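PDB 4RNZ: conserved hypothetical secreted protein from Helicobacter pylori, which is a cell shape-determining metallopeptidase of the M23B family that probably cleaves peptidoglycan with the help of a zinc ion. Local coordinates for residues Ser100-Gln103 with Asp104-Ala108; Arg143-Val147 with Gly148-Gly152; Arg309-Pro313 with Leu314-Arg318; Glu330-Leu333 with Glu334-Arg338; Lys340-Leu343 with Glu344-Lys348. All coordinates share one frame; numbering follows the deposited sequence.

In the fold
Contacts 1, 4 and 5 are helical. Contact 1 is the capped start of helix 101-109, while contacts 4 and 5 adjoin on helix 326-348, their centres about 15 Å apart. Contact 2 is a surface beta hairpin with a Phe151-Arg146 CH-pi contact. Contact 3 is a turn after strand 309-311, with three buried residues and none exposed among those that touch. Contacts 2 and 3 lie on opposite sides of the chain's centre, though their nearest atoms are about 5 Å apart. Contact 4 is mostly exposed and carries a salt bridge along the helix. Contact 5 packs leucines against strands. Contact 3 lies near the zinc site, and contact 5 near a nickel ion held partly by the histidine tag.

Contact 1 (Ser100-Gln103 with Asp104-Ala108); sequences SPYQ and DIIKA
Tyr102 and Ile106 meet one turn apart on helix 101-109. Ring atom CE1 of Tyr102 lies 3.8 Å from CG1 of Ile106, and the isoleucine comes at the ring obliquely. Tyr102 turns its CG away from its backbone N (chi1 -159°), and this swings the ring toward Ile106 of the next turn. CD1 of Ile106 reaches the same ring atom. The ring also packs on Pro112, Ala115 and Met119 of helix 112-121, and its hydroxyl is hydrogen-bonded to Asn116.

The capping bond comes next. Ser100 is the N-cap, and its OG accepts from Gln103 N at 3.2 Å in a nearly straight bond. The carboxylate of Asp104 folds back toward the start of the helix. OD1 is bonded to the Thr99 hydroxyl and OD2 to Gln98 N, so both oxygens of this buried group have partners.

Regular helix bonds follow. Asp104 N donates to Ser100 O at 3.1 Å, with an N-H...O angle of 168°. Ile105 N donates to Pro101 O at 3.0 Å. Ile106 N donates to Tyr102 O at 3.1 Å, and Lys107 N to Gln103 O at 2.8 Å. CG1 and CD1 of Ile105 lie close to the Pro101 carbonyl oxygen, each about 3.3 Å away.

The serine hydroxyl thus caps an N-H of the first turn, while the aspartate ties the helix start to the Gln98 backbone and the Thr99 side chain. A negative charge here would probably be favoured by the helix dipole.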
# COMPACT_ATOMS: atom_id res chain seq x y z
N SER A 100 12.57 -20.28 10.87
CA SER A 100 11.14 -20.06 10.55
C SER A 100 11.19 -19.26 9.26
O SER A 100 12.19 -18.62 8.99
CB SER A 100 10.37 -19.34 11.66
OG SER A 100 10.76 -17.96 11.79
N PRO A 101 10.08 -19.24 8.48
CA PRO A 101 10.06 -18.39 7.28
C PRO A 101 10.41 -16.95 7.61
O PRO A 101 11.22 -16.35 6.91
CB PRO A 101 8.60 -18.48 6.83
CG PRO A 101 8.22 -19.87 7.22
CD PRO A 101 8.89 -20.10 8.55
N TYR A 102 9.85 -16.42 8.69
CA TYR A 102 10.05 -15.00 9.02
C TYR A 102 11.50 -14.68 9.36
O TYR A 102 12.08 -13.72 8.87
CB TYR A 102 9.13 -14.56 10.17
CG TYR A 102 8.94 -13.07 10.21
CD1 TYR A 102 9.87 -12.25 10.81
CD2 TYR A 102 7.84 -12.47 9.61
CE1 TYR A 102 9.72 -10.88 10.84
CE2 TYR A 102 7.67 -11.10 9.63
CZ TYR A 102 8.62 -10.31 10.25
OH TYR A 102 8.49 -8.94 10.29
N GLN A 103 12.09 -15.48 10.22
CA GLN A 103 13.46 -15.23 10.65
C GLN A 103 14.45 -15.37 9.48
O GLN A 103 15.36 -14.55 9.31
CB GLN A 103 13.83 -16.18 11.79
CG GLN A 103 15.28 -16.08 12.19
CD GLN A 103 15.65 -16.85 13.44
OE1 GLN A 103 14.83 -17.54 14.05
NE2 GLN A 103 16.90 -16.73 13.83
N ASP A 104 14.27 -16.40 8.68
CA ASP A 104 15.11 -16.63 7.53
C ASP A 104 15.05 -15.50 6.50
O ASP A 104 16.08 -15.07 5.99
CB ASP A 104 14.79 -17.97 6.90
CG ASP A 104 15.26 -19.15 7.76
OD1 ASP A 104 16.07 -18.95 8.70
OD2 ASP A 104 14.78 -20.27 7.52
N ILE A 105 13.85 -15.00 6.20
CA ILE A 105 13.73 -13.87 5.28
C ILE A 105 14.49 -12.67 5.82
O ILE A 105 15.19 -11.97 5.08
CB ILE A 105 12.26 -13.50 5.02
CG1 ILE A 105 11.61 -14.60 4.18
CG2 ILE A 105 12.14 -12.17 4.27
CD1 ILE A 105 10.12 -14.66 4.30
N ILE A 106 14.35 -12.43 7.12
CA ILE A 106 15.08 -11.30 7.73
C ILE A 106 16.59 -11.52 7.63
O ILE A 106 17.35 -10.60 7.31
CB ILE A 106 14.68 -11.06 9.18
CG1 ILE A 106 13.18 -10.73 9.28
CG2 ILE A 106 15.52 -9.95 9.81
CD1 ILE A 106 12.78 -9.45 8.61
N LYS A 107 17.03 -12.75 7.89
CA LYS A 107 18.46 -13.04 7.77
C LYS A 107 18.98 -12.68 6.39
O LYS A 107 20.04 -12.07 6.28
CB LYS A 107 18.78 -14.50 8.07
CG LYS A 107 20.28 -14.75 8.12
CD LYS A 107 20.66 -16.21 7.97
CE LYS A 107 22.18 -16.35 8.10
NZ LYS A 107 22.66 -17.71 7.75
N ALA A 108 18.23 -13.05 5.35
CA ALA A 108 18.68 -12.86 3.96
C ALA A 108 18.48 -11.46 3.38
O ALA A 108 19.17 -11.09 2.42
CB ALA A 108 17.99 -13.87 3.06

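Contact 2 (Arg143-Val147 with Gly148-Gly152); sequences RDYRV and GQAFG. With PO4 (phosphate ion), chain G.
Phe151 lays one face of its ring against the aliphatic part of Arg146. CD of Arg146 sits over that face, 4.2 Å from the ring centroid, a CH-pi contact. CG of Arg146 is closer still to the rim, 3.5 Å from CE1 of Phe151. The phenylalanine puts its CG between its backbone N and carbonyl carbon (chi1 70°), and this brings the ring back across the neighbouring strand, where CE1 also meets CB of Asp144. The guanidinium plane of Arg146 stands 76° from the ring plane, and its NH2 is bonded to Gln67. Asp144 has a salt bridge to Arg88.

The other face of the hairpin carries Tyr145, Ala150 and Arg143. CB of Ala150 lies off-centre over the Tyr145 ring, 3.7 Å from its CE2, and touches CD of Arg143 too. The Tyr145 hydroxyl approaches O1 of a phosphate ion, at the ring edge. This approach is very short and doubtful in detail. Lys89 and Lys91 also hold the ion, which probably comes from the crystallisation liquor. Lys89 adds a cation-pi contact to the ring.

Arg146 and Gln149 form a hydrogen-bonded pair: Arg146 N to Gln149 O and Gln149 N to Arg146 O are both 2.9 Å. Phe151 N donates to Asp144 O at 3.0 Å. A water bridges Asp144 N and Phe151 O where the strands part.

Val147 and Gly148 both have positive phi, as a type I' turn requires. The whole is a tight two-residue antiparallel beta hairpin, joining strands 136-146 and 149-151.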
# COMPACT_ATOMS: atom_id res chain seq x y z
N ARG A 143 11.67 -3.09 -5.54
CA ARG A 143 11.71 -2.03 -4.53
C ARG A 143 11.94 -0.73 -5.31
O ARG A 143 12.58 -0.77 -6.39
CB ARG A 143 12.87 -2.33 -3.61
CG ARG A 143 12.67 -2.06 -2.15
CD ARG A 143 14.01 -2.22 -1.39
NE ARG A 143 14.39 -3.58 -0.95
CZ ARG A 143 13.74 -4.31 -0.03
NH1 ARG A 143 12.62 -3.85 0.49
NH2 ARG A 143 14.19 -5.52 0.34
N ASP A 144 11.38 0.38 -4.83
CA ASP A 144 11.52 1.66 -5.53
C ASP A 144 12.52 2.54 -4.79
O ASP A 144 12.56 2.53 -3.56
CB ASP A 144 10.18 2.37 -5.69
CG ASP A 144 9.23 1.68 -6.63
OD1 ASP A 144 9.64 0.86 -7.47
OD2 ASP A 144 8.04 1.98 -6.55
N TYR A 145 13.34 3.28 -5.54
CA TYR A 145 14.45 4.05 -4.98
C TYR A 145 14.42 5.50 -5.46
O TYR A 145 14.14 5.75 -6.63
CB TYR A 145 15.78 3.45 -5.42
CG TYR A 145 16.05 2.09 -4.85
CD1 TYR A 145 15.47 0.95 -5.40
CD2 TYR A 145 16.88 1.94 -3.76
CE1 TYR A 145 15.72 -0.32 -4.87
CE2 TYR A 145 17.14 0.67 -3.22
CZ TYR A 145 16.55 -0.44 -3.77
OH TYR A 145 16.81 -1.70 -3.22
N ARG A 146 14.76 6.41 -4.56
CA ARG A 146 14.94 7.83 -4.87
C ARG A 146 16.32 8.22 -4.43
O ARG A 146 16.67 8.05 -3.26
CB ARG A 146 13.96 8.70 -4.09
CG ARG A 146 12.59 8.65 -4.64
CD ARG A 146 11.70 9.49 -3.76
NE ARG A 146 11.81 10.91 -4.10
CZ ARG A 146 10.94 11.82 -3.70
NH1 ARG A 146 9.90 11.43 -2.98
NH2 ARG A 146 11.08 13.10 -4.06
N VAL A 147 17.06 8.77 -5.37
CA VAL A 147 18.51 8.99 -5.26
C VAL A 147 19.21 7.94 -4.41
O VAL A 147 19.80 8.22 -3.38
CB VAL A 147 18.85 10.44 -4.86
CG1 VAL A 147 18.35 10.77 -3.45
CG2 VAL A 147 20.35 10.71 -5.02
N GLY A 148 19.05 6.70 -4.86
CA GLY A 148 19.76 5.57 -4.29
C GLY A 148 19.10 4.96 -3.09
O GLY A 148 19.54 3.92 -2.63
N GLN A 149 18.01 5.56 -2.60
CA GLN A 149 17.47 5.23 -1.31
C GLN A 149 16.09 4.60 -1.45
O GLN A 149 15.18 5.21 -2.00
CB GLN A 149 17.32 6.51 -0.52
CG GLN A 149 17.07 6.31 0.95
CD GLN A 149 18.32 6.52 1.77
OE1 GLN A 149 19.42 6.68 1.23
NE2 GLN A 149 18.15 6.54 3.09
N ALA A 150 15.91 3.40 -0.91
CA ALA A 150 14.62 2.73 -1.03
C ALA A 150 13.57 3.51 -0.26
O ALA A 150 13.86 4.11 0.77
CB ALA A 150 14.71 1.31 -0.52
N PHE A 151 12.36 3.52 -0.76
CA PHE A 151 11.26 4.14 -0.03
C PHE A 151 9.99 3.33 -0.23
O PHE A 151 9.89 2.54 -1.17
CB PHE A 151 11.05 5.59 -0.51
CG PHE A 151 10.48 5.69 -1.88
CD1 PHE A 151 11.30 5.64 -2.99
CD2 PHE A 151 9.12 5.84 -2.08
CE1 PHE A 151 10.77 5.71 -4.26
CE2 PHE A 151 8.59 5.93 -3.34
CZ PHE A 151 9.41 5.87 -4.43
N GLY A 152 9.01 3.57 0.63
CA GLY A 152 7.73 2.88 0.54
C GLY A 152 7.95 1.42 0.89
O GLY A 152 8.79 1.09 1.71
P PO4 G . 20.05 -2.07 -2.32
O1 PO4 G . 18.63 -2.07 -1.78
O2 PO4 G . 20.97 -2.39 -1.16
O3 PO4 G . 20.44 -0.74 -2.91
O4 PO4 G . 20.28 -3.09 -3.42
O HOH W 1 9.81 0.23 -2.61

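Contact 3 (Arg309-Pro313 with Leu314-Arg318); sequences RPINP and LGYIR
Pro313, Leu314 and Tyr316 carry most of this turn, with Asn312 opening it. The carbonyl O of Pro313 accepts from Tyr316 N at 2.9 Å, and the donor stands 48° out of the carbonyl plane, well away from a lone-pair direction. The same oxygen lies near the plane of the Tyr316 ring, at its edge.

The amide of Asn312 meets Leu314. OD1 of Asn312 accepts from Leu314 N at 3.1 Å, approached from above the amide plane. The same oxygen lies 3.5 Å from CB of Leu314. Asn312 holds its CG opposite the backbone N (chi1 -177°), which sets the amide beside the chain two residues on. This is an Asx turn. The backbone O of Asn312 receives a weak bond from Gly315 N.

The Tyr316 ring reaches back to the strand. Its CE2 lies 3.9 Å from CD1 of Ile311, and the two side chains cross at about a right angle. On the ring, Ile311 comes obliquely. His177 also meets the ring.

The side chain of Pro313 is about 8 Å from those of the zinc ligands His219 and His301. Leu314 and Ile317 touch Tyr224. The turn follows edge strand 309-311 of the M23 sheet. It packs Pro313 on Phe302 and Val304 of strand 299-306, and both Pro313 and Leu314 on Val222 of strand 222-225, before the loop to helix 326-348.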
# COMPACT_ATOMS: atom_id res chain seq x y z
N ARG A 309 0.10 1.21 -0.10
CA ARG A 309 -0.26 1.84 -1.36
C ARG A 309 -1.78 1.88 -1.55
O ARG A 309 -2.45 0.89 -1.36
CB ARG A 309 0.38 1.09 -2.50
CG ARG A 309 1.91 1.18 -2.48
CD ARG A 309 2.52 0.37 -3.61
NE ARG A 309 2.42 -1.06 -3.35
CZ ARG A 309 3.37 -1.82 -2.78
NH1 ARG A 309 4.54 -1.32 -2.38
NH2 ARG A 309 3.14 -3.12 -2.62
N PRO A 310 -2.33 3.04 -1.93
CA PRO A 310 -3.77 3.12 -2.18
C PRO A 310 -4.16 2.20 -3.32
O PRO A 310 -3.43 2.07 -4.30
CB PRO A 310 -4.00 4.60 -2.58
CG PRO A 310 -2.65 5.22 -2.77
CD PRO A 310 -1.61 4.30 -2.21
N ILE A 311 -5.31 1.56 -3.18
CA ILE A 311 -5.82 0.61 -4.14
C ILE A 311 -7.34 0.86 -4.25
O ILE A 311 -7.98 1.31 -3.29
CB ILE A 311 -5.45 -0.83 -3.70
CG1 ILE A 311 -5.77 -1.84 -4.81
CG2 ILE A 311 -6.15 -1.21 -2.40
CD1 ILE A 311 -5.15 -3.22 -4.64
N ASN A 312 -7.88 0.65 -5.45
CA ASN A 312 -9.30 0.88 -5.69
C ASN A 312 -10.16 -0.05 -4.80
O ASN A 312 -10.10 -1.28 -4.95
CB ASN A 312 -9.66 0.66 -7.17
CG ASN A 312 -11.12 0.97 -7.45
OD1 ASN A 312 -11.87 1.43 -6.59
ND2 ASN A 312 -11.53 0.70 -8.66
N PRO A 313 -10.94 0.53 -3.88
CA PRO A 313 -11.71 -0.30 -2.94
C PRO A 313 -12.72 -1.19 -3.68
O PRO A 313 -12.97 -2.32 -3.27
CB PRO A 313 -12.43 0.72 -2.06
CG PRO A 313 -11.55 1.93 -2.13
CD PRO A 313 -11.09 1.96 -3.56
N LEU A 314 -13.25 -0.67 -4.78
CA LEU A 314 -14.26 -1.37 -5.56
C LEU A 314 -13.77 -2.70 -6.09
O LEU A 314 -14.54 -3.66 -6.17
CB LEU A 314 -14.76 -0.48 -6.69
CG LEU A 314 -15.41 0.84 -6.23
CD1 LEU A 314 -16.15 1.42 -7.42
CD2 LEU A 314 -16.34 0.72 -5.02
N GLY A 315 -12.47 -2.80 -6.39
CA GLY A 315 -11.89 -4.07 -6.77
C GLY A 315 -12.05 -5.19 -5.77
O GLY A 315 -11.97 -6.36 -6.14
N TYR A 316 -12.26 -4.86 -4.50
CA TYR A 316 -12.42 -5.88 -3.46
C TYR A 316 -13.85 -6.03 -2.98
O TYR A 316 -14.11 -6.85 -2.07
CB TYR A 316 -11.62 -5.50 -2.23
CG TYR A 316 -10.15 -5.74 -2.29
CD1 TYR A 316 -9.62 -7.03 -2.10
CD2 TYR A 316 -9.28 -4.68 -2.48
CE1 TYR A 316 -8.25 -7.24 -2.13
CE2 TYR A 316 -7.91 -4.88 -2.50
CZ TYR A 316 -7.40 -6.16 -2.32
OH TYR A 316 -6.03 -6.34 -2.35
N ILE A 317 -14.76 -5.21 -3.49
CA ILE A 317 -16.17 -5.40 -3.12
C ILE A 317 -16.79 -6.36 -4.13
O ILE A 317 -16.97 -6.02 -5.28
CB ILE A 317 -16.91 -4.07 -3.04
CG1 ILE A 317 -16.31 -3.27 -1.87
CG2 ILE A 317 -18.40 -4.30 -2.83
CD1 ILE A 317 -16.90 -1.90 -1.66
N ARG A 318 -17.01 -7.57 -3.69
CA ARG A 318 -17.42 -8.67 -4.54
C ARG A 318 -17.86 -9.76 -3.60
O ARG A 318 -17.55 -9.70 -2.44
CB ARG A 318 -16.25 -9.19 -5.37
CG ARG A 318 -15.19 -9.93 -4.57
CD ARG A 318 -13.78 -9.56 -5.00
NE ARG A 318 -12.75 -9.83 -3.99
CZ ARG A 318 -11.45 -9.67 -4.23
NH1 ARG A 318 -11.06 -9.27 -5.42
NH2 ARG A 318 -10.54 -9.94 -3.30

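Contact 4 (Glu330-Leu333 with Glu334-Arg338); sequences EVFL and EKAQR
Phe332 O accepts from Ala336 N at 2.7 Å, the shortest backbone bond across this contact. The donor lies nearly in line with the carbonyl. CB of Ala336 sits 3.5 Å from the same oxygen. It also meets the Phe332 ring obliquely, 4.2 Å from CE2. With CG of Phe332 opposite the backbone N (chi1 173°), the ring leans out to where it touches Leu324 and Ala183.

Three more bonds continue the pattern. Glu334 N donates to Glu330 O and Lys335 N to Val331 O, each at 3.1 Å, and Gln337 N donates to Leu333 O at 3.0 Å. CG of Lys335 lies close to Val331 O.

Next to them, Glu334 and Arg338 form a salt bridge within one turn. OE1 of Glu334 is 2.6 Å from NH2 of Arg338, but the bond is bent and counts as weak. The Arg338 guanidinium lies with one face over CA of Lys335, offset toward its rim.

Buried Phe332 and Ala336 share one side of the segment, while the exposed remainder is mostly polar, with Val331 among it. This is an amphipathic alpha helix with an i to i+4 salt bridge, in the first half of helix 326-348.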
# COMPACT_ATOMS: atom_id res chain seq x y z
N GLU A 330 -4.64 -14.44 -20.80
CA GLU A 330 -3.62 -15.00 -21.71
C GLU A 330 -2.23 -14.50 -21.38
O GLU A 330 -1.30 -15.28 -21.29
CB GLU A 330 -3.90 -14.60 -23.17
CG GLU A 330 -5.06 -15.30 -23.85
CD GLU A 330 -5.36 -14.68 -25.23
OE1 GLU A 330 -4.45 -14.71 -26.09
OE2 GLU A 330 -6.48 -14.16 -25.43
N VAL A 331 -2.08 -13.18 -21.24
CA VAL A 331 -0.78 -12.56 -20.98
C VAL A 331 -0.23 -13.00 -19.63
O VAL A 331 0.97 -13.22 -19.47
CB VAL A 331 -0.89 -11.01 -21.03
CG1 VAL A 331 0.35 -10.33 -20.45
CG2 VAL A 331 -1.13 -10.54 -22.46
N PHE A 332 -1.13 -13.13 -18.66
CA PHE A 332 -0.74 -13.51 -17.31
C PHE A 332 -0.19 -14.91 -17.30
O PHE A 332 0.90 -15.14 -16.77
CB PHE A 332 -1.95 -13.47 -16.37
CG PHE A 332 -1.65 -14.02 -15.00
CD1 PHE A 332 -1.14 -13.20 -14.01
CD2 PHE A 332 -1.85 -15.36 -14.72
CE1 PHE A 332 -0.87 -13.70 -12.75
CE2 PHE A 332 -1.56 -15.87 -13.47
CZ PHE A 332 -1.09 -15.04 -12.49
N LEU A 333 -0.95 -15.84 -17.88
CA LEU A 333 -0.56 -17.23 -17.90
C LEU A 333 0.76 -17.44 -18.65
O LEU A 333 1.57 -18.27 -18.28
CB LEU A 333 -1.68 -18.07 -18.51
CG LEU A 333 -2.96 -18.17 -17.67
CD1 LEU A 333 -4.09 -18.78 -18.47
CD2 LEU A 333 -2.73 -18.96 -16.39
N GLU A 334 0.96 -16.66 -19.71
CA GLU A 334 2.20 -16.75 -20.46
C GLU A 334 3.35 -16.34 -19.53
O GLU A 334 4.32 -17.08 -19.38
CB GLU A 334 2.11 -15.89 -21.72
CG GLU A 334 2.94 -16.38 -22.90
CD GLU A 334 4.42 -16.06 -22.76
OE1 GLU A 334 4.77 -15.07 -22.09
OE2 GLU A 334 5.25 -16.80 -23.34
N LYS A 335 3.22 -15.19 -18.87
CA LYS A 335 4.27 -14.74 -17.97
C LYS A 335 4.47 -15.72 -16.83
O LYS A 335 5.60 -16.01 -16.46
CB LYS A 335 4.00 -13.35 -17.40
CG LYS A 335 4.15 -12.22 -18.42
CD LYS A 335 4.80 -10.98 -17.81
CE LYS A 335 4.06 -10.44 -16.59
NZ LYS A 335 4.60 -9.13 -16.13
N ALA A 336 3.37 -16.23 -16.28
CA ALA A 336 3.48 -17.19 -15.18
C ALA A 336 4.28 -18.43 -15.58
O ALA A 336 5.15 -18.87 -14.83
CB ALA A 336 2.12 -17.58 -14.65
N GLN A 337 4.00 -18.99 -16.75
CA GLN A 337 4.75 -20.14 -17.24
C GLN A 337 6.24 -19.83 -17.37
O GLN A 337 7.09 -20.59 -16.88
CB GLN A 337 4.22 -20.63 -18.58
CG GLN A 337 4.95 -21.87 -19.13
CD GLN A 337 5.01 -23.02 -18.12
OE1 GLN A 337 6.05 -23.65 -17.94
NE2 GLN A 337 3.89 -23.27 -17.44
N ARG A 338 6.55 -18.74 -18.06
CA ARG A 338 7.94 -18.30 -18.23
C ARG A 338 8.61 -18.10 -16.87
O ARG A 338 9.74 -18.53 -16.67
CB ARG A 338 7.99 -17.01 -19.07
CG ARG A 338 9.28 -16.19 -18.92
CD ARG A 338 9.59 -15.29 -20.12
NE ARG A 338 8.40 -14.79 -20.83
CZ ARG A 338 7.66 -13.74 -20.46
NH1 ARG A 338 7.96 -13.03 -19.38
NH2 ARG A 338 6.59 -13.39 -21.19

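Contact 5 (Lys340-Leu343 with Glu344-Lys348); sequences KQKL and EELLK
Lys342 and Leu346 cross at a slant one turn apart on helix 326-348. The bend of the lysine at its second torsion (chi2 59°) brings CD to the leucine, and a further bend at the third steers the end of the chain. CD of Lys342 is 3.7 Å from both CG and CD1 of Leu346. The aliphatic part of the lysine thus covers the leucine, and the ammonium end continues beyond it. Its NZ makes a weak hydrogen bond to the carbonyl of His366, in the C-terminal histidine tag. Glu345 OE1 is 4.5 Å from Lys342 NZ, too far for a salt bridge, though the opposite charges would probably attract.

Leu343 and Leu347 form the second pair, again set obliquely. CG of Leu343 lies 4.0 Å from CD1 of Leu347. Leu343 turns its CG opposite the backbone N (chi1 176°), while Leu347 keeps its own beside the N (chi1 -73°). The two branches therefore lean toward one another.

Both leucines belong to the hydrophobic face of an amphipathic helix. Leu343 packs on Met158, Met160, Tyr169 and Ala138, and Leu347 on Met160 and Lys136, so the helix lies across strands 136-146, 153-163 and 166-172. Leu346 meets Phe363 and His366, and its side chain is about 5 Å from a nickel ion held partly by the tag.

The backbone is regular. Leu346 N donates to Lys342 O at 3.0 Å and Leu347 N to Leu343 O at 2.9 Å, both nearly straight onto the carbonyl. Glu344 N donates to Lys340 O at 3.1 Å. CG of Glu345 rests 3.5 Å from the carbonyl O of Gln341, which also accepts from Glu345 N.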
# COMPACT_ATOMS: atom_id res chain seq x y z
N LYS A 340 7.79 -19.53 -13.91
CA LYS A 340 7.98 -20.84 -13.28
C LYS A 340 9.18 -21.59 -13.85
O LYS A 340 9.93 -22.22 -13.12
CB LYS A 340 6.72 -21.70 -13.46
CG LYS A 340 5.52 -21.16 -12.70
CD LYS A 340 4.46 -22.22 -12.39
CE LYS A 340 3.61 -22.56 -13.61
NZ LYS A 340 2.32 -23.23 -13.24
N GLN A 341 9.33 -21.55 -15.17
CA GLN A 341 10.45 -22.19 -15.85
C GLN A 341 11.76 -21.55 -15.41
O GLN A 341 12.72 -22.23 -15.09
CB GLN A 341 10.32 -22.06 -17.37
CG GLN A 341 9.51 -23.19 -17.99
CD GLN A 341 8.84 -22.81 -19.30
OE1 GLN A 341 9.17 -21.80 -19.93
NE2 GLN A 341 7.88 -23.62 -19.71
N LYS A 342 11.77 -20.23 -15.38
CA LYS A 342 12.96 -19.52 -14.96
C LYS A 342 13.30 -19.80 -13.50
O LYS A 342 14.45 -20.04 -13.18
CB LYS A 342 12.83 -18.02 -15.25
CG LYS A 342 13.78 -17.12 -14.48
CD LYS A 342 15.24 -17.44 -14.73
CE LYS A 342 15.66 -17.05 -16.11
NZ LYS A 342 17.15 -16.99 -16.10
N LEU A 343 12.31 -19.81 -12.61
CA LEU A 343 12.59 -20.13 -11.22
C LEU A 343 13.26 -21.51 -11.07
O LEU A 343 14.23 -21.67 -10.31
CB LEU A 343 11.34 -20.03 -10.35
CG LEU A 343 11.53 -20.44 -8.88
CD1 LEU A 343 12.57 -19.55 -8.19
CD2 LEU A 343 10.22 -20.41 -8.13
N GLU A 344 12.76 -22.51 -11.77
CA GLU A 344 13.36 -23.85 -11.72
C GLU A 344 14.82 -23.84 -12.12
O GLU A 344 15.66 -24.44 -11.43
CB GLU A 344 12.59 -24.85 -12.61
CG GLU A 344 11.24 -25.24 -12.03
CD GLU A 344 11.31 -25.61 -10.55
OE1 GLU A 344 12.18 -26.44 -10.16
OE2 GLU A 344 10.50 -25.06 -9.77
N GLU A 345 15.10 -23.14 -13.21
CA GLU A 345 16.46 -23.00 -13.70
C GLU A 345 17.36 -22.33 -12.68
O GLU A 345 18.50 -22.73 -12.52
CB GLU A 345 16.51 -22.23 -15.03
CG GLU A 345 15.92 -23.03 -16.19
CD GLU A 345 15.86 -22.25 -17.50
OE1 GLU A 345 16.56 -21.22 -17.61
OE2 GLU A 345 15.11 -22.68 -18.40
N LEU A 346 16.84 -21.31 -11.98
CA LEU A 346 17.62 -20.61 -10.95
C LEU A 346 17.88 -21.50 -9.75
O LEU A 346 18.96 -21.44 -9.15
CB LEU A 346 16.93 -19.32 -10.50
CG LEU A 346 16.91 -18.19 -11.54
CD1 LEU A 346 15.93 -17.09 -11.11
CD2 LEU A 346 18.32 -17.65 -11.75
N LEU A 347 16.88 -22.29 -9.37
CA LEU A 347 17.04 -23.25 -8.27
C LEU A 347 18.07 -24.31 -8.66
O LEU A 347 18.84 -24.74 -7.82
CB LEU A 347 15.73 -23.92 -7.88
CG LEU A 347 14.72 -23.05 -7.12
CD1 LEU A 347 13.34 -23.66 -7.26
CD2 LEU A 347 15.09 -22.86 -5.65
N LYS A 348 18.11 -24.70 -9.93
CA LYS A 348 19.10 -25.71 -10.35
C LYS A 348 20.51 -25.15 -10.27
O LYS A 348 21.45 -25.90 -10.07
CB LYS A 348 18.88 -26.20 -11.78
CG LYS A 348 17.53 -26.80 -12.14
CD LYS A 348 16.75 -27.44 -10.98
CE LYS A 348 17.46 -28.60 -10.31
NZ LYS A 348 18.11 -29.53 -11.27